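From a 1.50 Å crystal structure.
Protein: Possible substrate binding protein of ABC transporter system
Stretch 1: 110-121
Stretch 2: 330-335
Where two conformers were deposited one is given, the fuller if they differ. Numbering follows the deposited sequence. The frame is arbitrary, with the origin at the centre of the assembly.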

# COMPACT_ATOMS: atom_id res chain seq x y z
N ILE A 110 -11.19 -6.51 0.47
CA ILE A 110 -11.77 -5.59 -0.50
C ILE A 110 -11.73 -6.17 -1.90
O ILE A 110 -12.67 -5.93 -2.67
CB ILE A 110 -11.10 -4.22 -0.40
CG1 ILE A 110 -11.48 -3.59 0.95
CG2 ILE A 110 -11.45 -3.31 -1.61
CD1 ILE A 110 -10.69 -2.29 1.31
N THR A 111 -10.67 -6.89 -2.24
CA THR A 111 -10.59 -7.56 -3.53
C THR A 111 -10.74 -9.09 -3.37
O THR A 111 -10.42 -9.85 -4.31
CB THR A 111 -9.29 -7.24 -4.27
OG1 THR A 111 -8.16 -7.40 -3.38
CG2 THR A 111 -9.32 -5.80 -4.82
N GLY A 112 -11.24 -9.50 -2.23
CA GLY A 112 -11.44 -10.90 -1.93
C GLY A 112 -12.89 -11.22 -1.64
O GLY A 112 -13.76 -11.02 -2.48
N GLU A 113 -13.14 -11.66 -0.41
CA GLU A 113 -14.45 -12.15 0.01
C GLU A 113 -15.55 -11.09 -0.09
O GLU A 113 -16.71 -11.43 -0.29
CB GLU A 113 -14.37 -12.63 1.47
CG GLU A 113 -13.51 -13.88 1.68
N LYS A 114 -15.17 -9.82 0.04
CA LYS A 114 -16.16 -8.73 0.08
C LYS A 114 -16.22 -7.93 -1.21
O LYS A 114 -16.93 -6.94 -1.32
CB LYS A 114 -15.84 -7.79 1.25
CG LYS A 114 -15.92 -8.47 2.60
CD LYS A 114 -17.28 -8.98 2.91
CE LYS A 114 -17.31 -9.80 4.18
NZ LYS A 114 -18.67 -10.42 4.35
N TRP A 115 -15.46 -8.38 -2.20
CA TRP A 115 -15.40 -7.71 -3.49
C TRP A 115 -16.72 -7.78 -4.28
O TRP A 115 -17.51 -8.72 -4.12
CB TRP A 115 -14.30 -8.37 -4.33
CG TRP A 115 -14.13 -7.88 -5.70
CD1 TRP A 115 -13.39 -6.82 -6.10
CD2 TRP A 115 -14.65 -8.49 -6.88
NE1 TRP A 115 -13.44 -6.70 -7.47
CE2 TRP A 115 -14.22 -7.70 -7.97
CE3 TRP A 115 -15.49 -9.58 -7.12
CZ2 TRP A 115 -14.56 -8.01 -9.28
CZ3 TRP A 115 -15.85 -9.87 -8.44
CH2 TRP A 115 -15.36 -9.09 -9.50
N ASN A 116 -16.94 -6.78 -5.11
CA ASN A 116 -17.94 -6.86 -6.18
C ASN A 116 -17.40 -6.20 -7.45
O ASN A 116 -16.36 -5.52 -7.42
CB ASN A 116 -19.28 -6.28 -5.73
CG ASN A 116 -19.27 -4.79 -5.61
OD1 ASN A 116 -19.09 -4.08 -6.60
ND2 ASN A 116 -19.49 -4.29 -4.38
N ARG A 117 -18.10 -6.45 -8.56
CA ARG A 117 -17.64 -6.06 -9.89
C ARG A 117 -17.40 -4.56 -10.11
O ARG A 117 -16.74 -4.18 -11.05
CB ARG A 117 -18.60 -6.59 -10.97
CG ARG A 117 -19.97 -5.94 -10.93
CD ARG A 117 -20.99 -6.72 -11.69
NE ARG A 117 -20.66 -6.76 -13.12
CZ ARG A 117 -20.99 -5.82 -13.99
NH1 ARG A 117 -21.70 -4.76 -13.63
NH2 ARG A 117 -20.60 -5.94 -15.26
N TYR A 118 -17.98 -3.72 -9.26
CA TYR A 118 -17.83 -2.26 -9.36
C TYR A 118 -16.58 -1.74 -8.63
O TYR A 118 -16.28 -0.55 -8.69
CB TYR A 118 -19.09 -1.58 -8.78
CG TYR A 118 -20.32 -1.93 -9.61
CD1 TYR A 118 -20.63 -1.23 -10.76
CD2 TYR A 118 -21.17 -2.96 -9.24
CE1 TYR A 118 -21.71 -1.54 -11.54
CE2 TYR A 118 -22.25 -3.30 -10.03
CZ TYR A 118 -22.53 -2.59 -11.19
OH TYR A 118 -23.62 -2.87 -12.01
N ILE A 119 -15.88 -2.63 -7.96
CA ILE A 119 -14.71 -2.30 -7.15
C ILE A 119 -13.41 -2.57 -7.92
O ILE A 119 -13.17 -3.68 -8.40
CB ILE A 119 -14.70 -3.12 -5.81
CG1 ILE A 119 -16.03 -3.00 -5.06
CG2 ILE A 119 -13.49 -2.70 -4.91
CD1 ILE A 119 -16.53 -1.60 -4.85
N PHE A 120 -12.59 -1.52 -8.02
CA PHE A 120 -11.22 -1.62 -8.49
C PHE A 120 -10.34 -1.08 -7.36
O PHE A 120 -10.80 -0.42 -6.44
CB PHE A 120 -10.98 -0.84 -9.78
CG PHE A 120 -11.65 -1.44 -11.00
CD1 PHE A 120 -13.03 -1.30 -11.20
CD2 PHE A 120 -10.93 -2.19 -11.89
CE1 PHE A 120 -13.63 -1.86 -12.32
CE2 PHE A 120 -11.52 -2.73 -13.01
CZ PHE A 120 -12.86 -2.58 -13.22
N ARG A 121 -9.05 -1.40 -7.41
CA ARG A 121 -8.15 -0.91 -6.36
C ARG A 121 -6.80 -0.55 -6.94
O ARG A 121 -6.12 -1.42 -7.48
CB ARG A 121 -7.96 -1.93 -5.24
CG ARG A 121 -6.91 -1.44 -4.22
CD ARG A 121 -7.07 -1.93 -2.85
NE ARG A 121 -7.15 -3.38 -2.73
CZ ARG A 121 -7.43 -3.98 -1.57
NH1 ARG A 121 -7.60 -3.26 -0.50
NH2 ARG A 121 -7.58 -5.30 -1.49
N LYS A 330 -7.79 -8.54 -14.44
CA LYS A 330 -9.18 -8.80 -14.84
C LYS A 330 -10.00 -9.52 -13.75
O LYS A 330 -11.19 -9.17 -13.52
CB LYS A 330 -9.19 -9.60 -16.14
CG LYS A 330 -10.57 -10.08 -16.63
N GLU A 331 -9.43 -10.50 -13.09
CA GLU A 331 -10.20 -11.38 -12.22
C GLU A 331 -10.74 -10.68 -10.99
O GLU A 331 -11.91 -10.83 -10.65
CB GLU A 331 -9.36 -12.57 -11.74
CG GLU A 331 -8.89 -13.51 -12.84
CD GLU A 331 -7.50 -13.19 -13.39
OE1 GLU A 331 -7.21 -12.04 -13.80
OE2 GLU A 331 -6.68 -14.14 -13.46
N ASP A 332 -9.88 -9.92 -10.33
CA ASP A 332 -10.21 -9.29 -9.02
C ASP A 332 -10.05 -7.78 -8.96
O ASP A 332 -10.26 -7.16 -7.90
CB ASP A 332 -9.42 -9.95 -7.86
CG ASP A 332 -7.92 -9.75 -7.96
OD1 ASP A 332 -7.45 -9.20 -8.98
OD2 ASP A 332 -7.22 -10.17 -6.98
N HIS A 333 -9.73 -7.21 -10.12
CA HIS A 333 -9.60 -5.75 -10.28
C HIS A 333 -8.56 -5.10 -9.37
O HIS A 333 -8.62 -3.90 -9.15
CB HIS A 333 -10.95 -5.07 -10.02
CG HIS A 333 -12.05 -5.48 -10.95
ND1 HIS A 333 -13.33 -5.00 -10.80
CD2 HIS A 333 -12.05 -6.28 -12.04
CE1 HIS A 333 -14.09 -5.48 -11.78
NE2 HIS A 333 -13.34 -6.28 -12.53
N GLN A 334 -7.61 -5.88 -8.87
CA GLN A 334 -6.50 -5.36 -8.05
C GLN A 334 -5.39 -4.87 -8.97
O GLN A 334 -5.01 -5.56 -9.92
CB GLN A 334 -5.94 -6.46 -7.17
CG GLN A 334 -4.68 -6.08 -6.40
CD GLN A 334 -4.90 -4.95 -5.39
OE1 GLN A 334 -5.82 -5.03 -4.58
NE2 GLN A 334 -4.07 -3.89 -5.44
N ALA A 335 -4.89 -3.67 -8.71
CA ALA A 335 -3.72 -3.18 -9.43
C ALA A 335 -2.49 -3.99 -9.01
O ALA A 335 -2.00 -3.85 -7.90
CB ALA A 335 -3.48 -1.68 -9.17
O HOH W 1 -6.22 -8.77 -4.77
O HOH W 2 -8.31 -11.37 -4.84

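The contact is a short backbone bridge extended by a histidine held between two aromatic rings, with a polar, water-linked group at T111 and D332. At the bridge, R121 pairs with Q334: R121 N donates to H333 O (3.1 Å) and A335 N donates to R121 O (2.8 Å), so both backbone polar groups of R121 are used. The R121 side chain adds a third link, NE donating to Q334 OE1 at 2.8 Å, while its NH2 donates to T111 OG1 (2.9 Å) within its own stretch.

H333 has the largest covered area, and its CA-to-CB bond points toward stretch 1. The F120 ring lies nearly parallel to one face of its imidazole as an offset stack, centroids 3.8 Å apart and planes at 5°; W115 turns its edge to the opposite face, planes at 77°. In the imidazole plane, H333 ND1 donates to I119 O (2.7 Å), so ND1 carries a proton, and the bond helps hold the ring in place. I119 O also accepts from W115 NE1 at 3.2 Å, so the W115 and H333 side chains share one carbonyl.

T111 and D332 are joined through water: one water lies 2.8 Å from both T111 OG1 and D332 OD2, and a second donates to T111 O and D332 OD2, each at 2.7 Å.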